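Local coordinates for protein carbonic anhydrase (Unidentified, PDB 3R1W) that probably catalyses the reversible hydration of carbon dioxide to bicarbonate, as a trimeric gamma-class-like carbonic anhydrase built on a beta-helix, at residues B[37-51]-B[59-73]. Sequence-based numbering, arbitrary orientation.
Sequences DVELGDDCSVWPLAV and IRIGARTSVQDGSVL
Asp-37 and Arg-60 pair across two successive coils of a parallel beta-helix of the hexapeptide-repeat type, whose strands 38-40 and 59-61 run parallel, 4.8 Å apart at their closest. Arg-60 NH1 and NH2 both donate to Asp-37 OD1, at 3.1 and 3.0 Å, and reach it from the same face of the carboxylate. Glu-39 stacks its carboxylate over one face of the guanidinium, the planes 6° apart, so its OE2 contributes charge without receiving an N-H. The Arg-60 chain bends at chi2 (-70°), which folds the guanidinium back across the Glu-39 side chain. A leucine in place of Arg-60 would probably leave Asp-37 and Glu-39 as neighbouring negative charges without their shared cation. On the inward face, Leu-40 CD2 presses on Ile-61 CD1 at 3.5 Å, a close fit for two methyl groups. After the corner at Gly-41 to Cys-44, Ser-45 N and O bond to Thr-65 O and Val-67 N on the next sheet of the helix. Trp-47 CD1, at the ring edge, lies 3.2 Å from Val-67 O, while Arg-53 of a neighbouring subunit makes a cation-pi contact with the ring. On the third sheet, Val-51 O accepts from Leu-73 N at 2.8 Å, N-H...O angle 168°.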
ATOM      1  N   ASP B  37      15.855 -14.137  -5.568  1.00 10.01           N
ATOM      2  CA  ASP B  37      16.469 -14.959  -4.533  1.00  8.69           C
ATOM      3  C   ASP B  37      15.541 -15.054  -3.323  1.00  8.99           C
ATOM      4  O   ASP B  37      15.830 -14.498  -2.260  1.00  9.78           O
ATOM      5  CB  ASP B  37      17.813 -14.346  -4.131  1.00 14.26           C
ATOM      6  CG  ASP B  37      18.684 -15.300  -3.326  1.00 19.60           C
ATOM      7  OD1 ASP B  37      18.242 -16.432  -3.025  1.00 15.45           O
ATOM      8  OD2 ASP B  37      19.821 -14.901  -2.991  1.00 17.60           O
ATOM      9  N   VAL B  38      14.417 -15.741  -3.514  1.00  8.08           N
ATOM     10  CA  VAL B  38      13.383 -15.854  -2.493  1.00  8.46           C
ATOM     11  C   VAL B  38      13.068 -17.327  -2.281  1.00  8.31           C
ATOM     12  O   VAL B  38      12.882 -18.068  -3.243  1.00  8.88           O
ATOM     13  CB  VAL B  38      12.065 -15.166  -2.941  1.00  7.33           C
ATOM     14  CG1 VAL B  38      10.950 -15.401  -1.897  1.00  7.05           C
ATOM     15  CG2 VAL B  38      12.278 -13.678  -3.193  1.00  8.21           C
ATOM     16  N   GLU B  39      12.974 -17.744  -1.022  1.00 11.05           N
ATOM     17  CA  GLU B  39      12.557 -19.102  -0.713  1.00  8.94           C
ATOM     18  C   GLU B  39      11.345 -19.052   0.205  1.00  8.38           C
ATOM     19  O   GLU B  39      11.318 -18.277   1.156  1.00 11.54           O
ATOM     20  CB  GLU B  39      13.686 -19.880  -0.027  1.00 11.43           C
ATOM     21  CG  GLU B  39      14.953 -19.973  -0.860  1.00 19.02           C
ATOM     22  CD  GLU B  39      15.998 -20.897  -0.256  1.00 30.38           C
ATOM     23  OE1 GLU B  39      15.705 -21.565   0.764  1.00 21.17           O
ATOM     24  OE2 GLU B  39      17.118 -20.949  -0.810  1.00 33.01           O
ATOM     25  N   LEU B  40      10.341 -19.863  -0.108  1.00 11.74           N
ATOM     26  CA  LEU B  40       9.138 -19.956   0.716  1.00  7.95           C
ATOM     27  C   LEU B  40       8.950 -21.392   1.178  1.00  9.34           C
ATOM     28  O   LEU B  40       8.989 -22.317   0.371  1.00 10.69           O
ATOM     29  CB  LEU B  40       7.895 -19.523  -0.078  1.00  8.02           C
ATOM     30  CG  LEU B  40       7.938 -18.153  -0.756  1.00 15.43           C
ATOM     31  CD1 LEU B  40       6.654 -17.913  -1.539  1.00 22.76           C
ATOM     32  CD2 LEU B  40       8.132 -17.077   0.275  1.00 18.61           C
ATOM     33  N   GLY B  41       8.721 -21.569   2.475  1.00 10.40           N
ATOM     34  CA  GLY B  41       8.492 -22.891   3.043  1.00  7.58           C
ATOM     35  C   GLY B  41       7.134 -23.478   2.709  1.00  9.78           C
ATOM     36  O   GLY B  41       6.267 -22.810   2.136  1.00  7.28           O
ATOM     37  N   ASP B  42       6.947 -24.745   3.075  1.00  9.18           N
ATOM     38  CA  ASP B  42       5.688 -25.433   2.822  1.00 10.42           C
ATOM     39  C   ASP B  42       4.502 -24.647   3.378  1.00  8.39           C
ATOM     40  O   ASP B  42       4.572 -24.070   4.465  1.00  7.80           O
ATOM     41  CB  ASP B  42       5.698 -26.831   3.454  1.00 14.65           C
ATOM     42  CG  ASP B  42       6.739 -27.756   2.844  1.00 15.39           C
ATOM     43  OD1 ASP B  42       7.323 -27.411   1.793  1.00 11.67           O
ATOM     44  OD2 ASP B  42       6.967 -28.845   3.426  1.00 14.04           O
ATOM     45  N   ASP B  43       3.413 -24.626   2.621  1.00  9.94           N
ATOM     46  CA  ASP B  43       2.148 -24.060   3.090  1.00 11.90           C
ATOM     47  C   ASP B  43       2.146 -22.538   3.249  1.00 10.30           C
ATOM     48  O   ASP B  43       1.235 -21.991   3.874  1.00  9.88           O
ATOM     49  CB  ASP B  43       1.689 -24.729   4.405  1.00 11.14           C
ATOM     50  CG  ASP B  43       1.182 -26.150   4.199  1.00 12.88           C
ATOM     51  OD1 ASP B  43       0.478 -26.403   3.196  1.00 10.39           O
ATOM     52  OD2 ASP B  43       1.490 -27.024   5.045  1.00 13.05           O
ATOM     53  N   CYS B  44       3.154 -21.859   2.697  1.00  7.33           N
ATOM     54  CA  CYS B  44       3.153 -20.404   2.704  1.00  7.60           C
ATOM     55  C   CYS B  44       2.103 -19.910   1.729  1.00  6.24           C
ATOM     56  O   CYS B  44       1.645 -20.650   0.864  1.00  8.37           O
ATOM     57  CB  CYS B  44       4.508 -19.842   2.300  1.00 11.80           C
ATOM     58  SG  CYS B  44       5.713 -19.824   3.626  1.00 12.68           S
ATOM     59  N   SER B  45       1.711 -18.655   1.894  1.00  4.26           N
ATOM     60  CA  SER B  45       0.700 -18.074   1.024  1.00  5.76           C
ATOM     61  C   SER B  45       1.034 -16.619   0.779  1.00  8.23           C
ATOM     62  O   SER B  45       1.370 -15.886   1.701  1.00  7.60           O
ATOM     63  CB  SER B  45      -0.687 -18.200   1.654  1.00  8.61           C
ATOM     64  OG  SER B  45      -0.760 -17.595   2.930  1.00  7.54           O
ATOM     65  N   VAL B  46       0.951 -16.215  -0.481  1.00  6.05           N
ATOM     66  CA  VAL B  46       1.238 -14.846  -0.858  1.00  5.56           C
ATOM     67  C   VAL B  46       0.019 -14.335  -1.595  1.00  3.62           C
ATOM     68  O   VAL B  46      -0.388 -14.898  -2.606  1.00  6.24           O
ATOM     69  CB  VAL B  46       2.483 -14.746  -1.742  1.00  6.30           C
ATOM     70  CG1 VAL B  46       2.765 -13.282  -2.067  1.00  7.43           C
ATOM     71  CG2 VAL B  46       3.694 -15.372  -1.032  1.00  7.17           C
ATOM     72  N   TRP B  47      -0.549 -13.259  -1.064  1.00  4.67           N
ATOM     73  CA  TRP B  47      -1.909 -12.833  -1.381  1.00  4.10           C
ATOM     74  C   TRP B  47      -1.931 -11.713  -2.422  1.00  2.83           C
ATOM     75  O   TRP B  47      -0.873 -11.225  -2.823  1.00  6.61           O
ATOM     76  CB  TRP B  47      -2.607 -12.457  -0.071  1.00  6.76           C
ATOM     77  CG  TRP B  47      -2.726 -13.682   0.775  1.00  6.23           C
ATOM     78  CD1 TRP B  47      -1.800 -14.160   1.678  1.00  6.23           C
ATOM     79  CD2 TRP B  47      -3.786 -14.642   0.743  1.00  4.71           C
ATOM     80  NE1 TRP B  47      -2.244 -15.341   2.225  1.00  7.87           N
ATOM     81  CE2 TRP B  47      -3.458 -15.658   1.669  1.00  5.15           C
ATOM     82  CE3 TRP B  47      -4.991 -14.733   0.032  1.00  7.79           C
ATOM     83  CZ2 TRP B  47      -4.296 -16.749   1.902  1.00  7.42           C
ATOM     84  CZ3 TRP B  47      -5.818 -15.813   0.261  1.00  9.74           C
ATOM     85  CH2 TRP B  47      -5.470 -16.806   1.196  1.00  9.10           C
ATOM     86  N   PRO B  48      -3.132 -11.341  -2.906  1.00  4.05           N
ATOM     87  CA  PRO B  48      -3.142 -10.430  -4.052  1.00  6.22           C
ATOM     88  C   PRO B  48      -2.316  -9.168  -3.882  1.00  7.71           C
ATOM     89  O   PRO B  48      -2.352  -8.503  -2.842  1.00  7.32           O
ATOM     90  CB  PRO B  48      -4.628 -10.088  -4.209  1.00  9.03           C
ATOM     91  CG  PRO B  48      -5.317 -11.339  -3.766  1.00  6.75           C
ATOM     92  CD  PRO B  48      -4.487 -11.834  -2.591  1.00  6.69           C
ATOM     93  N   LEU B  49      -1.564  -8.851  -4.930  1.00  6.71           N
ATOM     94  CA  LEU B  49      -0.848  -7.583  -5.037  1.00  4.29           C
ATOM     95  C   LEU B  49       0.225  -7.384  -3.961  1.00  8.86           C
ATOM     96  O   LEU B  49       0.511  -6.249  -3.571  1.00  7.93           O
ATOM     97  CB  LEU B  49      -1.833  -6.410  -5.061  1.00  6.56           C
ATOM     98  CG  LEU B  49      -2.932  -6.531  -6.128  1.00 14.33           C
ATOM     99  CD1 LEU B  49      -3.858  -5.312  -6.122  1.00 15.50           C
ATOM    100  CD2 LEU B  49      -2.326  -6.728  -7.514  1.00 14.70           C
ATOM    101  N   ALA B  50       0.811  -8.484  -3.485  1.00  4.22           N
ATOM    102  CA  ALA B  50       2.003  -8.415  -2.637  1.00  4.94           C
ATOM    103  C   ALA B  50       3.275  -8.492  -3.488  1.00  7.20           C
ATOM    104  O   ALA B  50       3.278  -9.096  -4.568  1.00  8.57           O
ATOM    105  CB  ALA B  50       2.002  -9.525  -1.595  1.00  6.39           C
ATOM    106  N   VAL B  51       4.353  -7.899  -2.982  1.00  4.08           N
ATOM    107  CA  VAL B  51       5.639  -7.917  -3.668  1.00  3.63           C
ATOM    108  C   VAL B  51       6.704  -8.485  -2.748  1.00  6.13           C
ATOM    109  O   VAL B  51       6.834  -8.051  -1.602  1.00  6.67           O
ATOM    110  CB  VAL B  51       6.067  -6.492  -4.111  1.00  4.00           C
ATOM    111  CG1 VAL B  51       7.439  -6.531  -4.795  1.00  8.40           C
ATOM    112  CG2 VAL B  51       5.022  -5.900  -5.043  1.00  6.16           C
ATOM    113  N   ILE B  59      16.040 -13.426   0.492  1.00  6.96           N
ATOM    114  CA  ILE B  59      14.833 -13.428   1.315  1.00  3.81           C
ATOM    115  C   ILE B  59      14.469 -14.890   1.595  1.00  7.45           C
ATOM    116  O   ILE B  59      14.337 -15.689   0.672  1.00  8.96           O
ATOM    117  CB  ILE B  59      13.658 -12.749   0.574  1.00  6.59           C
ATOM    118  CG1 ILE B  59      14.030 -11.309   0.199  1.00  5.77           C
ATOM    119  CG2 ILE B  59      12.396 -12.762   1.446  1.00  9.72           C
ATOM    120  CD1 ILE B  59      12.957 -10.582  -0.608  1.00  4.42           C
ATOM    121  N   ARG B  60      14.294 -15.230   2.871  1.00 11.95           N
ATOM    122  CA  ARG B  60      13.991 -16.597   3.269  1.00 11.93           C
ATOM    123  C   ARG B  60      12.765 -16.578   4.163  1.00  7.12           C
ATOM    124  O   ARG B  60      12.718 -15.822   5.132  1.00 12.33           O
ATOM    125  CB  ARG B  60      15.180 -17.201   4.027  1.00 11.04           C
ATOM    126  CG  ARG B  60      16.469 -17.250   3.210  1.00 11.75           C
ATOM    127  CD  ARG B  60      16.348 -18.281   2.094  1.00 12.81           C
ATOM    128  NE  ARG B  60      17.565 -18.357   1.289  1.00 18.53           N
ATOM    129  CZ  ARG B  60      17.750 -17.720   0.135  1.00 23.48           C
ATOM    130  NH1 ARG B  60      16.789 -16.943  -0.374  1.00 13.34           N
ATOM    131  NH2 ARG B  60      18.902 -17.865  -0.514  1.00 16.91           N
ATOM    132  N   ILE B  61      11.765 -17.376   3.817  1.00 10.05           N
ATOM    133  CA  ILE B  61      10.537 -17.431   4.604  1.00  8.87           C
ATOM    134  C   ILE B  61      10.233 -18.878   4.971  1.00 10.29           C
ATOM    135  O   ILE B  61      10.322 -19.774   4.131  1.00 12.48           O
ATOM    136  CB  ILE B  61       9.351 -16.804   3.830  1.00  8.75           C
ATOM    137  CG1 ILE B  61       9.695 -15.355   3.445  1.00  9.13           C
ATOM    138  CG2 ILE B  61       8.064 -16.882   4.650  1.00 10.38           C
ATOM    139  CD1 ILE B  61       8.612 -14.619   2.661  1.00 11.48           C
ATOM    140  N   GLY B  62       9.877 -19.111   6.230  1.00  9.50           N
ATOM    141  CA  GLY B  62       9.631 -20.466   6.699  1.00 11.54           C
ATOM    142  C   GLY B  62       8.291 -21.040   6.282  1.00 15.10           C
ATOM    143  O   GLY B  62       7.718 -20.636   5.275  1.00 15.92           O
ATOM    144  N   ALA B  63       7.785 -21.983   7.075  1.00 11.93           N
ATOM    145  CA  ALA B  63       6.553 -22.701   6.751  1.00  9.86           C
ATOM    146  C   ALA B  63       5.299 -22.077   7.358  1.00  6.77           C
ATOM    147  O   ALA B  63       5.351 -21.490   8.436  1.00 11.70           O
ATOM    148  CB  ALA B  63       6.671 -24.166   7.208  1.00 11.37           C
ATOM    149  N   ARG B  64       4.178 -22.221   6.650  1.00  8.54           N
ATOM    150  CA  ARG B  64       2.865 -21.779   7.127  1.00  8.41           C
ATOM    151  C   ARG B  64       2.823 -20.276   7.414  1.00  8.42           C
ATOM    152  O   ARG B  64       2.155 -19.821   8.339  1.00  9.16           O
ATOM    153  CB  ARG B  64       2.421 -22.585   8.361  1.00  7.47           C
ATOM    154  CG  ARG B  64       2.258 -24.084   8.102  1.00 11.46           C
ATOM    155  CD  ARG B  64       1.916 -24.815   9.389  1.00  9.01           C
ATOM    156  NE  ARG B  64       2.920 -24.548  10.408  1.00 12.01           N
ATOM    157  CZ  ARG B  64       3.856 -25.414  10.785  1.00 20.49           C
ATOM    158  NH1 ARG B  64       3.906 -26.625  10.240  1.00 19.61           N
ATOM    159  NH2 ARG B  64       4.736 -25.068  11.719  1.00 18.76           N
ATOM    160  N   THR B  65       3.532 -19.506   6.599  1.00  8.09           N
ATOM    161  CA  THR B  65       3.578 -18.062   6.783  1.00  5.84           C
ATOM    162  C   THR B  65       2.800 -17.379   5.668  1.00  8.56           C
ATOM    163  O   THR B  65       2.845 -17.820   4.519  1.00  8.75           O
ATOM    164  CB  THR B  65       5.037 -17.581   6.852  1.00  8.78           C
ATOM    165  OG1 THR B  65       5.562 -17.902   8.147  1.00  8.00           O
ATOM    166  CG2 THR B  65       5.142 -16.077   6.620  1.00  6.34           C
ATOM    167  N   SER B  66       2.037 -16.348   6.023  1.00  5.16           N
ATOM    168  CA  SER B  66       1.268 -15.617   5.025  1.00  6.36           C
ATOM    169  C   SER B  66       1.876 -14.244   4.807  1.00  7.99           C
ATOM    170  O   SER B  66       2.380 -13.619   5.742  1.00  8.37           O
ATOM    171  CB  SER B  66      -0.211 -15.501   5.415  1.00  9.18           C
ATOM    172  OG  SER B  66      -0.395 -14.744   6.597  1.00  6.38           O
ATOM    173  N   VAL B  67       1.850 -13.808   3.557  1.00  5.74           N
ATOM    174  CA  VAL B  67       2.265 -12.469   3.173  1.00  5.20           C
ATOM    175  C   VAL B  67       1.032 -11.842   2.541  1.00  7.65           C
ATOM    176  O   VAL B  67       0.710 -12.129   1.398  1.00  6.00           O
ATOM    177  CB  VAL B  67       3.405 -12.516   2.140  1.00  8.50           C
ATOM    178  CG1 VAL B  67       3.817 -11.100   1.727  1.00  6.73           C
ATOM    179  CG2 VAL B  67       4.597 -13.286   2.710  1.00  8.45           C
ATOM    180  N   GLN B  68       0.330 -11.001   3.294  1.00  6.25           N
ATOM    181  CA  GLN B  68      -1.006 -10.574   2.878  1.00  4.85           C
ATOM    182  C   GLN B  68      -1.066  -9.394   1.905  1.00  5.40           C
ATOM    183  O   GLN B  68      -0.053  -8.758   1.590  1.00  8.15           O
ATOM    184  CB  GLN B  68      -1.898 -10.344   4.102  1.00  4.97           C
ATOM    185  CG  GLN B  68      -2.117 -11.643   4.873  1.00  7.39           C
ATOM    186  CD  GLN B  68      -2.873 -11.438   6.167  1.00 12.83           C
ATOM    187  OE1 GLN B  68      -3.427 -10.364   6.414  1.00 12.77           O
ATOM    188  NE2 GLN B  68      -2.889 -12.465   7.011  1.00 12.46           N
ATOM    189  N   ASP B  69      -2.280  -9.133   1.435  1.00  5.01           N
ATOM    190  CA  ASP B  69      -2.538  -8.279   0.277  1.00  6.48           C
ATOM    191  C   ASP B  69      -1.804  -6.956   0.360  1.00  6.46           C
ATOM    192  O   ASP B  69      -1.921  -6.245   1.354  1.00  6.09           O
ATOM    193  CB  ASP B  69      -4.043  -7.990   0.179  1.00  6.83           C
ATOM    194  CG  ASP B  69      -4.899  -9.205   0.551  1.00  8.87           C
ATOM    195  OD1 ASP B  69      -4.867  -9.619   1.733  1.00  7.32           O
ATOM    196  OD2 ASP B  69      -5.618  -9.730  -0.328  1.00  7.86           O
ATOM    197  N   GLY B  70      -1.054  -6.622  -0.687  1.00  4.53           N
ATOM    198  CA  GLY B  70      -0.464  -5.301  -0.764  1.00  8.04           C
ATOM    199  C   GLY B  70       0.800  -5.125   0.059  1.00  6.70           C
ATOM    200  O   GLY B  70       1.347  -4.026   0.100  1.00  7.53           O
ATOM    201  N   SER B  71       1.280  -6.194   0.696  1.00  5.07           N
ATOM    202  CA  SER B  71       2.540  -6.113   1.449  1.00  3.21           C
ATOM    203  C   SER B  71       3.718  -5.977   0.493  1.00  8.17           C
ATOM    204  O   SER B  71       3.659  -6.435  -0.654  1.00  8.15           O
ATOM    205  CB  SER B  71       2.740  -7.353   2.335  1.00  6.60           C
ATOM    206  OG  SER B  71       1.748  -7.438   3.348  1.00 11.70           O
ATOM    207  N   VAL B  72       4.783  -5.333   0.962  1.00  5.53           N
ATOM    208  CA  VAL B  72       6.030  -5.265   0.210  1.00  5.79           C
ATOM    209  C   VAL B  72       7.154  -5.764   1.113  1.00  4.99           C
ATOM    210  O   VAL B  72       7.336  -5.270   2.232  1.00  4.30           O
ATOM    211  CB  VAL B  72       6.332  -3.836  -0.304  1.00  4.09           C
ATOM    212  CG1 VAL B  72       7.779  -3.724  -0.813  1.00  7.35           C
ATOM    213  CG2 VAL B  72       5.356  -3.452  -1.419  1.00  5.31           C
ATOM    214  N   LEU B  73       7.866  -6.784   0.634  1.00  5.20           N
ATOM    215  CA  LEU B  73       9.027  -7.327   1.338  1.00  2.98           C
ATOM    216  C   LEU B  73      10.262  -7.062   0.494  1.00  7.72           C
ATOM    217  O   LEU B  73      10.313  -7.448  -0.670  1.00  7.40           O
ATOM    218  CB  LEU B  73       8.897  -8.832   1.541  1.00  5.89           C
ATOM    219  CG  LEU B  73       7.630  -9.467   2.122  1.00 14.94           C
ATOM    220  CD1 LEU B  73       7.933 -10.841   2.746  1.00  7.60           C
ATOM    221  CD2 LEU B  73       6.872  -8.571   3.077  1.00 11.52           C
TER
HETATM  222  O   HOH W   1       2.937 -27.285   7.363  1.00 12.97           O